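Local coordinates for tRNA nucleotidyl transferase-related protein (Thermotoga maritima, PDB 3H38) that probably acts as a magnesium-dependent nucleotidyltransferase that adds the CCA end to tRNA, the chain being its class II CCA-adding part, at residues A[37-42]-A[136-141]; A[56-61]-A[96-101]. All coordinates share one frame; numbering follows the deposited sequence.

Contact 1: A[37-42]-A[136-141]; sequences VYVVGG and MAIKLN
V39 and I138 face each other as an antiparallel hydrogen-bonded pair, and the packing is tight here. V39 N donates to I138 O at 2.9 Å, I138 N returns a bond of the same length to V39 O, and the two side chains lie alongside each other, pointing the same way. The V39 chi1 of 70° places CG1 between the backbone N and the carbonyl carbon, where it meets I138 CB at 3.8 Å. L140 closes the same side just past the strand: its CB bond heads toward strand 37-40, and its N donates to V37 O at 2.7 Å. F23 of helix 17-32 packs on V39 and L140, while V44 and L47 of helix 42-49 cover I138.

These are neighbouring central strands of the mixed sheet in the poly A polymerase head domain, a nucleotidyltransferase fold. G41 and G42 are consistent with the glycine pair that follows a core strand in nucleotidyltransferases. G41 stands at the N-cap of helix 42-49, its phi of 79° easy for a glycine, and still reaches back across the pair from its N to M136 O at 3.1 Å.

The other face, carrying Y38, V40, A137 and K139, is buried at Y38, V40 and A137 and opens to solvent at K139, which is partly exposed. The contact is thin at V40, whose CG1 rests on A137 CB at 3.8 Å, with R129 also against V40. Further along, the extended K139 chain crosses the Y38 ring obliquely: its CB lies 3.8 Å from Y38 CD2 and its CD lies near CE2, before NZ runs on to a salt bridge with D144. At the G41 end a water donates to G41 O and accepts a weak bond from M136 N.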
ATOM      1  N   VAL A  37      11.498 -22.979 -20.491  1.00 29.62           N
ATOM      2  CA  VAL A  37      10.413 -22.335 -19.750  1.00 32.88           C
ATOM      3  C   VAL A  37      10.569 -22.463 -18.224  1.00 33.74           C
ATOM      4  O   VAL A  37      10.933 -23.524 -17.725  1.00 34.10           O
ATOM      5  CB  VAL A  37       9.047 -22.914 -20.138  1.00 29.25           C
ATOM      6  CG1 VAL A  37       7.951 -22.004 -19.640  1.00 29.46           C
ATOM      7  CG2 VAL A  37       8.939 -23.051 -21.626  1.00 37.64           C
ATOM      8  N   TYR A  38      10.272 -21.382 -17.497  1.00 30.34           N
ATOM      9  CA  TYR A  38      10.347 -21.362 -16.035  1.00 25.75           C
ATOM     10  C   TYR A  38       9.210 -20.586 -15.349  1.00 30.92           C
ATOM     11  O   TYR A  38       8.736 -19.550 -15.837  1.00 27.35           O
ATOM     12  CB  TYR A  38      11.636 -20.688 -15.571  1.00 29.41           C
ATOM     13  CG  TYR A  38      12.889 -21.053 -16.309  1.00 31.62           C
ATOM     14  CD1 TYR A  38      13.198 -20.459 -17.508  1.00 24.52           C
ATOM     15  CD2 TYR A  38      13.792 -21.969 -15.772  1.00 35.97           C
ATOM     16  CE1 TYR A  38      14.367 -20.777 -18.179  1.00 39.26           C
ATOM     17  CE2 TYR A  38      14.953 -22.301 -16.440  1.00 32.60           C
ATOM     18  CZ  TYR A  38      15.240 -21.702 -17.640  1.00 31.59           C
ATOM     19  OH  TYR A  38      16.408 -22.016 -18.293  1.00 29.00           O
ATOM     20  N   VAL A  39       8.816 -21.062 -14.175  1.00 29.29           N
ATOM     21  CA  VAL A  39       8.011 -20.253 -13.281  1.00 30.50           C
ATOM     22  C   VAL A  39       8.995 -19.624 -12.282  1.00 31.56           C
ATOM     23  O   VAL A  39       9.984 -20.258 -11.891  1.00 33.32           O
ATOM     24  CB  VAL A  39       6.895 -21.083 -12.606  1.00 26.21           C
ATOM     25  CG1 VAL A  39       7.478 -22.051 -11.597  1.00 35.11           C
ATOM     26  CG2 VAL A  39       5.856 -20.166 -11.970  1.00 29.55           C
ATOM     27  N   VAL A  40       8.774 -18.359 -11.924  1.00 25.25           N
ATOM     28  CA  VAL A  40       9.772 -17.620 -11.147  1.00 25.96           C
ATOM     29  C   VAL A  40       9.177 -16.829  -9.981  1.00 38.54           C
ATOM     30  O   VAL A  40       7.965 -16.621  -9.906  1.00 30.32           O
ATOM     31  CB  VAL A  40      10.514 -16.616 -12.041  1.00 26.98           C
ATOM     32  CG1 VAL A  40      11.215 -17.338 -13.170  1.00 24.83           C
ATOM     33  CG2 VAL A  40       9.539 -15.594 -12.605  1.00 35.93           C
ATOM     34  N   GLY A  41      10.046 -16.393  -9.072  1.00 44.90           N
ATOM     35  CA  GLY A  41       9.693 -15.355  -8.120  1.00 40.83           C
ATOM     36  C   GLY A  41       8.875 -15.748  -6.913  1.00 35.93           C
ATOM     37  O   GLY A  41       9.196 -16.725  -6.240  1.00 39.42           O
ATOM     38  N   GLY A  42       7.833 -14.963  -6.633  1.00 42.18           N
ATOM     39  CA  GLY A  42       7.029 -15.102  -5.420  1.00 38.76           C
ATOM     40  C   GLY A  42       6.352 -16.445  -5.377  1.00 39.37           C
ATOM     41  O   GLY A  42       6.332 -17.130  -4.357  1.00 34.34           O
ATOM     42  N   MET A 136      14.388 -17.098  -7.456  1.00 32.90           N
ATOM     43  CA  MET A 136      14.459 -18.521  -7.672  1.00 33.43           C
ATOM     44  C   MET A 136      13.507 -18.909  -8.778  1.00 24.28           C
ATOM     45  O   MET A 136      12.500 -18.240  -9.047  1.00 26.67           O
ATOM     46  CB  MET A 136      14.166 -19.294  -6.387  1.00 29.31           C
ATOM     47  CG  MET A 136      15.341 -19.286  -5.418  1.00 34.47           C
ATOM     48  SD  MET A 136      15.049 -20.316  -3.962  1.00 40.66           S
ATOM     49  CE  MET A 136      13.835 -19.329  -3.059  1.00 39.51           C
ATOM     50  N   ALA A 137      13.865 -19.976  -9.455  1.00 18.54           N
ATOM     51  CA  ALA A 137      13.074 -20.407 -10.582  1.00 27.33           C
ATOM     52  C   ALA A 137      12.880 -21.921 -10.534  1.00 25.14           C
ATOM     53  O   ALA A 137      13.604 -22.657  -9.821  1.00 21.77           O
ATOM     54  CB  ALA A 137      13.740 -19.939 -11.904  1.00 10.66           C
ATOM     55  N   ILE A 138      11.852 -22.367 -11.235  1.00 25.14           N
ATOM     56  CA  ILE A 138      11.622 -23.784 -11.426  1.00 31.09           C
ATOM     57  C   ILE A 138      11.363 -23.979 -12.902  1.00 27.03           C
ATOM     58  O   ILE A 138      10.522 -23.303 -13.505  1.00 24.86           O
ATOM     59  CB  ILE A 138      10.407 -24.319 -10.642  1.00 35.27           C
ATOM     60  CG1 ILE A 138      10.643 -24.231  -9.126  1.00 39.40           C
ATOM     61  CG2 ILE A 138      10.126 -25.787 -11.058  1.00 18.85           C
ATOM     62  CD1 ILE A 138       9.361 -24.324  -8.291  1.00 37.93           C
ATOM     63  N   LYS A 139      12.098 -24.908 -13.475  1.00 24.10           N
ATOM     64  CA  LYS A 139      12.060 -25.116 -14.903  1.00 28.26           C
ATOM     65  C   LYS A 139      10.886 -25.998 -15.258  1.00 24.82           C
ATOM     66  O   LYS A 139      10.679 -27.032 -14.628  1.00 27.72           O
ATOM     67  CB  LYS A 139      13.373 -25.748 -15.359  1.00 21.57           C
ATOM     68  CG  LYS A 139      13.465 -25.946 -16.840  1.00 20.70           C
ATOM     69  CD  LYS A 139      14.902 -26.216 -17.226  1.00 21.92           C
ATOM     70  CE  LYS A 139      15.070 -26.152 -18.761  1.00 26.16           C
ATOM     71  NZ  LYS A 139      16.333 -26.811 -19.127  1.00 27.69           N
ATOM     72  N   LEU A 140      10.142 -25.607 -16.289  1.00 29.80           N
ATOM     73  CA  LEU A 140       8.976 -26.377 -16.735  1.00 27.25           C
ATOM     74  C   LEU A 140       9.157 -27.345 -17.916  1.00 29.66           C
ATOM     75  O   LEU A 140       8.264 -28.138 -18.179  1.00 28.91           O
ATOM     76  CB  LEU A 140       7.802 -25.434 -17.008  1.00 24.99           C
ATOM     77  CG  LEU A 140       7.501 -24.560 -15.780  1.00 29.30           C
ATOM     78  CD1 LEU A 140       6.188 -23.803 -15.935  1.00 23.88           C
ATOM     79  CD2 LEU A 140       7.473 -25.429 -14.509  1.00 31.06           C
ATOM     80  N   ASN A 141      10.281 -27.280 -18.629  1.00 30.40           N
ATOM     81  CA  ASN A 141      10.476 -28.150 -19.783  1.00 32.24           C
ATOM     82  C   ASN A 141      10.530 -29.591 -19.285  1.00 39.88           C
ATOM     83  O   ASN A 141      11.079 -29.840 -18.197  1.00 31.52           O
ATOM     84  CB  ASN A 141      11.754 -27.800 -20.546  1.00 28.84           C
ATOM     85  CG  ASN A 141      11.770 -26.356 -21.061  1.00 36.38           C
ATOM     86  OD1 ASN A 141      11.370 -26.070 -22.211  1.00 34.83           O
ATOM     87  ND2 ASN A 141      12.244 -25.441 -20.220  1.00 34.50           N
TER
HETATM   88  O   HOH W   1      11.944 -17.331  -5.558  1.00 26.94           O

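Contact 2: A[56-61]-A[96-101]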
ATOM      1  N   ILE A  56       0.116 -17.243 -12.060  1.00 76.94           N
ATOM      2  CA  ILE A  56       1.164 -17.924 -12.798  1.00 74.99           C
ATOM      3  C   ILE A  56       2.043 -16.947 -13.599  1.00 68.32           C
ATOM      4  O   ILE A  56       1.568 -16.176 -14.432  1.00 61.98           O
ATOM      5  CB  ILE A  56       0.578 -19.039 -13.677  1.00 81.50           C
ATOM      6  CG1 ILE A  56       0.383 -18.566 -15.109  1.00 86.36           C
ATOM      7  CG2 ILE A  56      -0.746 -19.554 -13.088  1.00 75.91           C
ATOM      8  CD1 ILE A  56       0.016 -19.697 -16.025  1.00 93.19           C
ATOM      9  N   ASP A  57       3.336 -16.988 -13.313  1.00 65.57           N
ATOM     10  CA  ASP A  57       4.274 -15.994 -13.798  1.00 58.74           C
ATOM     11  C   ASP A  57       5.393 -16.683 -14.565  1.00 40.07           C
ATOM     12  O   ASP A  57       6.279 -17.284 -13.941  1.00 28.29           O
ATOM     13  CB  ASP A  57       4.855 -15.231 -12.602  1.00 65.94           C
ATOM     14  CG  ASP A  57       5.320 -13.837 -12.970  1.00 74.92           C
ATOM     15  OD1 ASP A  57       5.632 -13.608 -14.158  1.00 75.28           O
ATOM     16  OD2 ASP A  57       5.369 -12.965 -12.073  1.00 80.05           O
ATOM     17  N   ILE A  58       5.367 -16.582 -15.902  1.00 36.01           N
ATOM     18  CA  ILE A  58       6.275 -17.386 -16.744  1.00 35.19           C
ATOM     19  C   ILE A  58       7.439 -16.645 -17.382  1.00 39.55           C
ATOM     20  O   ILE A  58       7.259 -15.589 -17.993  1.00 38.79           O
ATOM     21  CB  ILE A  58       5.528 -18.129 -17.872  1.00 36.24           C
ATOM     22  CG1 ILE A  58       4.448 -19.026 -17.292  1.00 33.39           C
ATOM     23  CG2 ILE A  58       6.484 -19.004 -18.626  1.00 33.43           C
ATOM     24  CD1 ILE A  58       5.017 -20.011 -16.293  1.00 39.97           C
ATOM     25  N   VAL A  59       8.633 -17.222 -17.255  1.00 33.74           N
ATOM     26  CA  VAL A  59       9.809 -16.687 -17.936  1.00 37.07           C
ATOM     27  C   VAL A  59      10.354 -17.627 -19.041  1.00 33.43           C
ATOM     28  O   VAL A  59      10.581 -18.833 -18.816  1.00 29.53           O
ATOM     29  CB  VAL A  59      10.895 -16.286 -16.917  1.00 36.97           C
ATOM     30  CG1 VAL A  59      12.105 -15.716 -17.610  1.00 32.39           C
ATOM     31  CG2 VAL A  59      10.340 -15.257 -15.966  1.00 43.79           C
ATOM     32  N   VAL A  60      10.537 -17.091 -20.249  1.00 24.61           N
ATOM     33  CA  VAL A  60      11.058 -17.939 -21.334  1.00 25.32           C
ATOM     34  C   VAL A  60      12.402 -17.417 -21.812  1.00 34.09           C
ATOM     35  O   VAL A  60      12.636 -16.203 -21.820  1.00 27.09           O
ATOM     36  CB  VAL A  60      10.080 -18.068 -22.526  1.00 28.09           C
ATOM     37  CG1 VAL A  60       8.769 -18.772 -22.096  1.00 20.02           C
ATOM     38  CG2 VAL A  60       9.785 -16.716 -23.118  1.00 36.09           C
ATOM     39  N   GLU A  61      13.318 -18.323 -22.136  1.00 32.18           N
ATOM     40  CA  GLU A  61      14.535 -17.888 -22.812  1.00 39.87           C
ATOM     41  C   GLU A  61      14.267 -17.932 -24.313  1.00 37.55           C
ATOM     42  O   GLU A  61      14.646 -18.892 -24.995  1.00 37.85           O
ATOM     43  CB  GLU A  61      15.732 -18.768 -22.476  1.00 37.49           C
ATOM     44  CG  GLU A  61      16.238 -18.650 -21.061  1.00 39.13           C
ATOM     45  CD  GLU A  61      17.597 -19.299 -20.929  1.00 54.04           C
ATOM     46  OE1 GLU A  61      17.982 -19.665 -19.798  1.00 54.85           O
ATOM     47  OE2 GLU A  61      18.274 -19.450 -21.976  1.00 60.84           O
ATOM     48  N   LEU A  96      -8.295 -18.229 -15.220  1.00 92.46           N
ATOM     49  CA  LEU A  96      -6.945 -17.851 -14.817  1.00 94.27           C
ATOM     50  C   LEU A  96      -6.125 -17.248 -15.958  1.00 88.69           C
ATOM     51  O   LEU A  96      -6.432 -17.446 -17.136  1.00 87.67           O
ATOM     52  CB  LEU A  96      -6.214 -19.037 -14.178  1.00 96.88           C
ATOM     53  CG  LEU A  96      -5.571 -18.711 -12.823  1.00 95.71           C
ATOM     54  CD1 LEU A  96      -5.044 -19.970 -12.155  1.00 95.87           C
ATOM     55  CD2 LEU A  96      -4.478 -17.641 -12.930  1.00 91.19           C
ATOM     56  N   ARG A  97      -5.080 -16.512 -15.595  1.00 80.69           N
ATOM     57  CA  ARG A  97      -4.332 -15.727 -16.564  1.00 74.46           C
ATOM     58  C   ARG A  97      -2.807 -15.919 -16.484  1.00 67.73           C
ATOM     59  O   ARG A  97      -2.193 -15.820 -15.414  1.00 60.42           O
ATOM     60  CB  ARG A  97      -4.711 -14.250 -16.430  1.00 71.28           C
ATOM     61  CG  ARG A  97      -3.901 -13.465 -15.419  1.00 62.88           C
ATOM     62  CD  ARG A  97      -3.063 -12.408 -16.104  1.00 66.85           C
ATOM     63  NE  ARG A  97      -2.853 -11.263 -15.222  1.00 81.05           N
ATOM     64  CZ  ARG A  97      -2.568 -10.035 -15.646  1.00 96.25           C
ATOM     65  NH1 ARG A  97      -2.460  -9.787 -16.947  1.00101.84           N
ATOM     66  NH2 ARG A  97      -2.394  -9.051 -14.773  1.00 96.77           N
ATOM     67  N   ILE A  98      -2.216 -16.184 -17.644  1.00 64.24           N
ATOM     68  CA  ILE A  98      -0.796 -16.472 -17.771  1.00 57.25           C
ATOM     69  C   ILE A  98       0.004 -15.228 -18.133  1.00 54.86           C
ATOM     70  O   ILE A  98      -0.211 -14.635 -19.186  1.00 58.40           O
ATOM     71  CB  ILE A  98      -0.580 -17.523 -18.875  1.00 58.61           C
ATOM     72  CG1 ILE A  98      -1.543 -18.696 -18.669  1.00 58.25           C
ATOM     73  CG2 ILE A  98       0.868 -17.986 -18.910  1.00 61.99           C
ATOM     74  CD1 ILE A  98      -1.679 -19.620 -19.869  1.00 60.36           C
ATOM     75  N   ASP A  99       0.911 -14.826 -17.251  1.00 48.19           N
ATOM     76  CA  ASP A  99       1.884 -13.798 -17.580  1.00 46.22           C
ATOM     77  C   ASP A  99       3.066 -14.486 -18.261  1.00 52.55           C
ATOM     78  O   ASP A  99       3.450 -15.606 -17.898  1.00 56.45           O
ATOM     79  CB  ASP A  99       2.347 -13.076 -16.318  1.00 50.08           C
ATOM     80  CG  ASP A  99       1.253 -12.185 -15.701  1.00 66.41           C
ATOM     81  OD1 ASP A  99       0.575 -11.458 -16.463  1.00 67.41           O
ATOM     82  OD2 ASP A  99       1.083 -12.207 -14.451  1.00 65.82           O
ATOM     83  N   ILE A 100       3.632 -13.835 -19.268  1.00 43.61           N
ATOM     84  CA  ILE A 100       4.749 -14.420 -19.987  1.00 34.37           C
ATOM     85  C   ILE A 100       5.739 -13.344 -20.342  1.00 37.32           C
ATOM     86  O   ILE A 100       5.389 -12.391 -21.039  1.00 35.78           O
ATOM     87  CB  ILE A 100       4.317 -15.069 -21.308  1.00 40.50           C
ATOM     88  CG1 ILE A 100       2.933 -15.686 -21.185  1.00 48.43           C
ATOM     89  CG2 ILE A 100       5.330 -16.115 -21.731  1.00 40.07           C
ATOM     90  CD1 ILE A 100       2.575 -16.579 -22.357  1.00 52.02           C
ATOM     91  N   ALA A 101       6.977 -13.506 -19.880  1.00 37.35           N
ATOM     92  CA  ALA A 101       8.039 -12.561 -20.172  1.00 39.33           C
ATOM     93  C   ALA A 101       9.335 -13.255 -20.612  1.00 33.20           C
ATOM     94  O   ALA A 101       9.623 -14.370 -20.196  1.00 28.01           O
ATOM     95  CB  ALA A 101       8.283 -11.649 -18.960  1.00 36.74           C
TER
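D57 holds CG anti to its backbone N (chi1 -154°), whereas D99 holds CG anti to its carbonyl carbon (chi1 -70°), and these two torsions set where each carboxylate carbon stands on the shared face. D57 OD1 lies 4.0 Å from D99 CB. The two residues pair across parallel strands and belong to the aspartate triad of the nucleotidyltransferase fold: D57, D99 and nearby D55 bind magnesium, although no metal is bound to this chain. The carboxylate planes are turned 63° apart, with D57 OD1 4.8 Å from D99 OD2, near but not in contact. S89 on strand 87-92 hydrogen-bonds D99 OD1. R97 NH1 lies 3.5 Å from D99 OD1, which sits over one face of the guanidinium and toward its rim, a pairing of charges in which no N-H points at the oxygen.

The opposite face is apolar. I56 CD1 lies against both branches of I98, 3.5 Å from I98 CG2, and I56 CG1 rides against I98 CA, while its CG2 touches L96 CD2. L22 and F23 of helix 17-32 cover I56 as well. An alanine in place of I56 would probably open a gap beneath helix 17-32 and leave I98 without the CG1 and CD1 it packs on. I58 lies alongside I98, its CG1 4.1 Å from I98 CG2.

Between the two faces the backbones share four bonds, with I56 O, D99 O, I58 O and A101 O as acceptors. A101 N to I58 O is the shortest, at 2.8 Å. In the 2.9 Å bond from I58 N to D99 O the nitrogen sits well above the plane of the D99 carbonyl.

How the contacts relate
Strands 37-40 and 56-60 are neighbours in one sheet, so contacts 1 and 2 join side by side, their centres about 9 Å apart, with contact 2 nested in the chain loop that contact 1 closes. V59 N lies 2.7 Å from Y38 O, a probable hydrogen bond, and Y38 OH, 3.2 Å from E61 OE1, probably makes another. V37 CG1 packs on I58 CG2 on the helix-covered side. On the other face V40 CG2 meets V59 CG2 at 3.5 Å, and the side chain of R129, an ATP-binding residue, comes within about 4 Å of both valines. The V40 side chain is also about 5 Å from that of D57, so contact 1 borders the magnesium site, two of whose aspartates, D57 and D99, lie in contact 2.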